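Side-chain contact in reducing end xylose-releasing exo-oligoxylanase (Paenibacillus barengoltzii G22, PDB 5YXT), which probably hydrolyses xylo-oligosaccharides from their reducing end, releasing xylose, as a glycoside hydrolase of family 8: residues Gly6-Gly11 against Tyr373-Pro378. Residues are numbered along the deposited sequence; the frame is centred on the assembly and turned at random.
Sequences GAYCTG and YRIWMP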
loop_
_atom_site.group_PDB
_atom_site.type_symbol
_atom_site.label_atom_id
_atom_site.label_comp_id
_atom_site.label_asym_id
_atom_site.label_seq_id
_atom_site.Cartn_x
_atom_site.Cartn_y
_atom_site.Cartn_z
ATOM N N GLY C 6 -18.489 -6.899 -17.300
ATOM C CA GLY C 6 -17.785 -7.238 -18.519
ATOM C C GLY C 6 -18.261 -6.348 -19.643
ATOM O O GLY C 6 -19.467 -6.165 -19.845
ATOM N N ALA C 7 -17.310 -5.779 -20.375
ATOM C CA ALA C 7 -17.629 -4.947 -21.528
ATOM C C ALA C 7 -18.417 -5.702 -22.589
ATOM O O ALA C 7 -19.148 -5.080 -23.369
ATOM C CB ALA C 7 -16.336 -4.396 -22.130
ATOM N N TYR C 8 -18.287 -7.024 -22.642
ATOM C CA TYR C 8 -19.101 -7.790 -23.575
ATOM C C TYR C 8 -20.588 -7.547 -23.337
ATOM O O TYR C 8 -21.358 -7.361 -24.284
ATOM C CB TYR C 8 -18.797 -9.275 -23.453
ATOM C CG TYR C 8 -19.818 -10.082 -24.196
ATOM C CD1 TYR C 8 -19.843 -10.077 -25.583
ATOM C CD2 TYR C 8 -20.802 -10.810 -23.514
ATOM C CE1 TYR C 8 -20.792 -10.792 -26.277
ATOM C CE2 TYR C 8 -21.751 -11.529 -24.203
ATOM C CZ TYR C 8 -21.740 -11.513 -25.586
ATOM O OH TYR C 8 -22.678 -12.227 -26.288
ATOM N N CYS C 9 -21.010 -7.563 -22.074
ATOM C CA CYS C 9 -22.434 -7.452 -21.765
ATOM C C CYS C 9 -22.953 -6.033 -21.933
ATOM O O CYS C 9 -24.136 -5.843 -22.224
ATOM C CB CYS C 9 -22.701 -7.917 -20.343
ATOM S SG CYS C 9 -22.382 -9.637 -20.114
ATOM N N THR C 10 -22.109 -5.033 -21.718
ATOM C CA THR C 10 -22.555 -3.646 -21.751
ATOM C C THR C 10 -22.252 -2.943 -23.062
ATOM O O THR C 10 -22.960 -2.000 -23.424
ATOM C CB THR C 10 -21.898 -2.844 -20.629
ATOM O OG1 THR C 10 -20.474 -2.842 -20.823
ATOM C CG2 THR C 10 -22.241 -3.432 -19.263
ATOM N N GLY C 11 -21.213 -3.366 -23.772
ATOM C CA GLY C 11 -20.739 -2.618 -24.913
ATOM C C GLY C 11 -20.003 -1.344 -24.567
ATOM O O GLY C 11 -19.761 -0.528 -25.457
ATOM N N TYR C 373 -9.399 -1.388 -26.979
ATOM C CA TYR C 373 -9.227 -2.805 -27.295
ATOM C C TYR C 373 -10.594 -3.436 -27.017
ATOM O O TYR C 373 -10.890 -3.841 -25.889
ATOM C CB TYR C 373 -8.100 -3.407 -26.446
ATOM C CG TYR C 373 -7.496 -4.705 -26.945
ATOM C CD1 TYR C 373 -8.170 -5.523 -27.838
ATOM C CD2 TYR C 373 -6.238 -5.106 -26.512
ATOM C CE1 TYR C 373 -7.613 -6.713 -28.273
ATOM C CE2 TYR C 373 -5.665 -6.285 -26.949
ATOM C CZ TYR C 373 -6.359 -7.093 -27.820
ATOM O OH TYR C 373 -5.780 -8.277 -28.242
ATOM N N ARG C 374 -11.431 -3.497 -28.049
ATOM C CA ARG C 374 -12.856 -3.752 -27.899
ATOM C C ARG C 374 -13.305 -5.031 -28.588
ATOM O O ARG C 374 -12.623 -5.575 -29.461
ATOM C CB ARG C 374 -13.676 -2.598 -28.466
ATOM C CG ARG C 374 -13.276 -1.276 -27.878
ATOM C CD ARG C 374 -14.253 -0.204 -28.256
ATOM N NE ARG C 374 -13.892 1.061 -27.645
ATOM C CZ ARG C 374 -14.771 2.005 -27.335
ATOM N NH1 ARG C 374 -16.065 1.811 -27.582
ATOM N NH2 ARG C 374 -14.354 3.133 -26.777
ATOM N N ILE C 375 -14.492 -5.482 -28.177
ATOM C CA ILE C 375 -15.197 -6.580 -28.820
ATOM C C ILE C 375 -16.067 -5.973 -29.910
ATOM O O ILE C 375 -16.997 -5.211 -29.629
ATOM C CB ILE C 375 -16.047 -7.377 -27.824
ATOM C CG1 ILE C 375 -15.157 -8.001 -26.746
ATOM C CG2 ILE C 375 -16.847 -8.438 -28.555
ATOM C CD1 ILE C 375 -15.918 -8.478 -25.505
ATOM N N TRP C 376 -15.751 -6.294 -31.153
ATOM C CA TRP C 376 -16.468 -5.742 -32.293
ATOM C C TRP C 376 -17.599 -6.701 -32.636
ATOM O O TRP C 376 -17.355 -7.826 -33.083
ATOM C CB TRP C 376 -15.504 -5.511 -33.449
ATOM C CG TRP C 376 -14.585 -4.436 -33.066
ATOM C CD1 TRP C 376 -13.287 -4.566 -32.659
ATOM C CD2 TRP C 376 -14.914 -3.053 -32.938
ATOM N NE1 TRP C 376 -12.775 -3.332 -32.325
ATOM C CE2 TRP C 376 -13.754 -2.387 -32.493
ATOM C CE3 TRP C 376 -16.068 -2.304 -33.190
ATOM C CZ2 TRP C 376 -13.722 -1.003 -32.275
ATOM C CZ3 TRP C 376 -16.035 -0.939 -32.975
ATOM C CH2 TRP C 376 -14.866 -0.300 -32.529
ATOM N N MET C 377 -18.877 -6.236 -32.396
ATOM C CA MET C 377 -20.042 -7.101 -32.479
ATOM C C MET C 377 -20.585 -7.149 -33.905
ATOM O O MET C 377 -20.408 -6.199 -34.677
ATOM C CB MET C 377 -21.133 -6.607 -31.531
ATOM C CG MET C 377 -20.742 -6.643 -30.068
ATOM S SD MET C 377 -20.569 -8.339 -29.488
ATOM C CE MET C 377 -22.293 -8.876 -29.473
ATOM N N PRO C 378 -21.256 -8.242 -34.267
ATOM C CA PRO C 378 -21.860 -8.326 -35.604
ATOM C C PRO C 378 -22.872 -7.208 -35.822
ATOM O O PRO C 378 -23.551 -6.771 -34.892
ATOM C CB PRO C 378 -22.534 -9.704 -35.617
ATOM C CG PRO C 378 -21.939 -10.463 -34.486
ATOM C CD PRO C 378 -21.489 -9.458 -33.464
#
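Tyr-8 meets both Ile-375 and Met-377, and the way one aromatic residue joins the two ends of a chain 382 residues long is a neat example of terminal segments closing on each other. Gly-6 stands at the N-cap of the short helix 7-10, whose first turn closes with weak bonds from Cys-9 N and Thr-10 N to its carbonyl. Next comes Ala-7, whose backbone hydrogen-bonds with Glu-274 and so ties the short helix to the end of helix 263-276.

Tyr-8 then carries the contact. CG lies anti to the backbone N (chi1 168°), which sends the ring out alongside the C-terminal segment. Ile-375 CD1 reaches Tyr-8 CB at 3.6 Å and sits at the ring's edge, near its plane. Farther out, Met-377 doubles back through its bent chi2 and chi3 and crosses the tyrosine at about a right angle; its SD and CE both lie 4.0 Å from Tyr-8 CE1. Met-377 SD is 5.2 Å from the centroid of the Tyr-8 ring and 70° off its normal, an oblique Met-aromatic contact. Gly-11, just beyond the helix, turns to positive phi, and its N still bonds Ala-7 O at 2.7 Å.

Leu-204 and Trp-208 of helix 199-208 pack on Ile-375, Leu-207 on Tyr-8. Helix 263-276 adds Trp-275 against Ile-375 and Phe-276 against the Tyr-8 ring, setting both termini against two helices of the (alpha/alpha)6 barrel characteristic of glycoside hydrolase family 8.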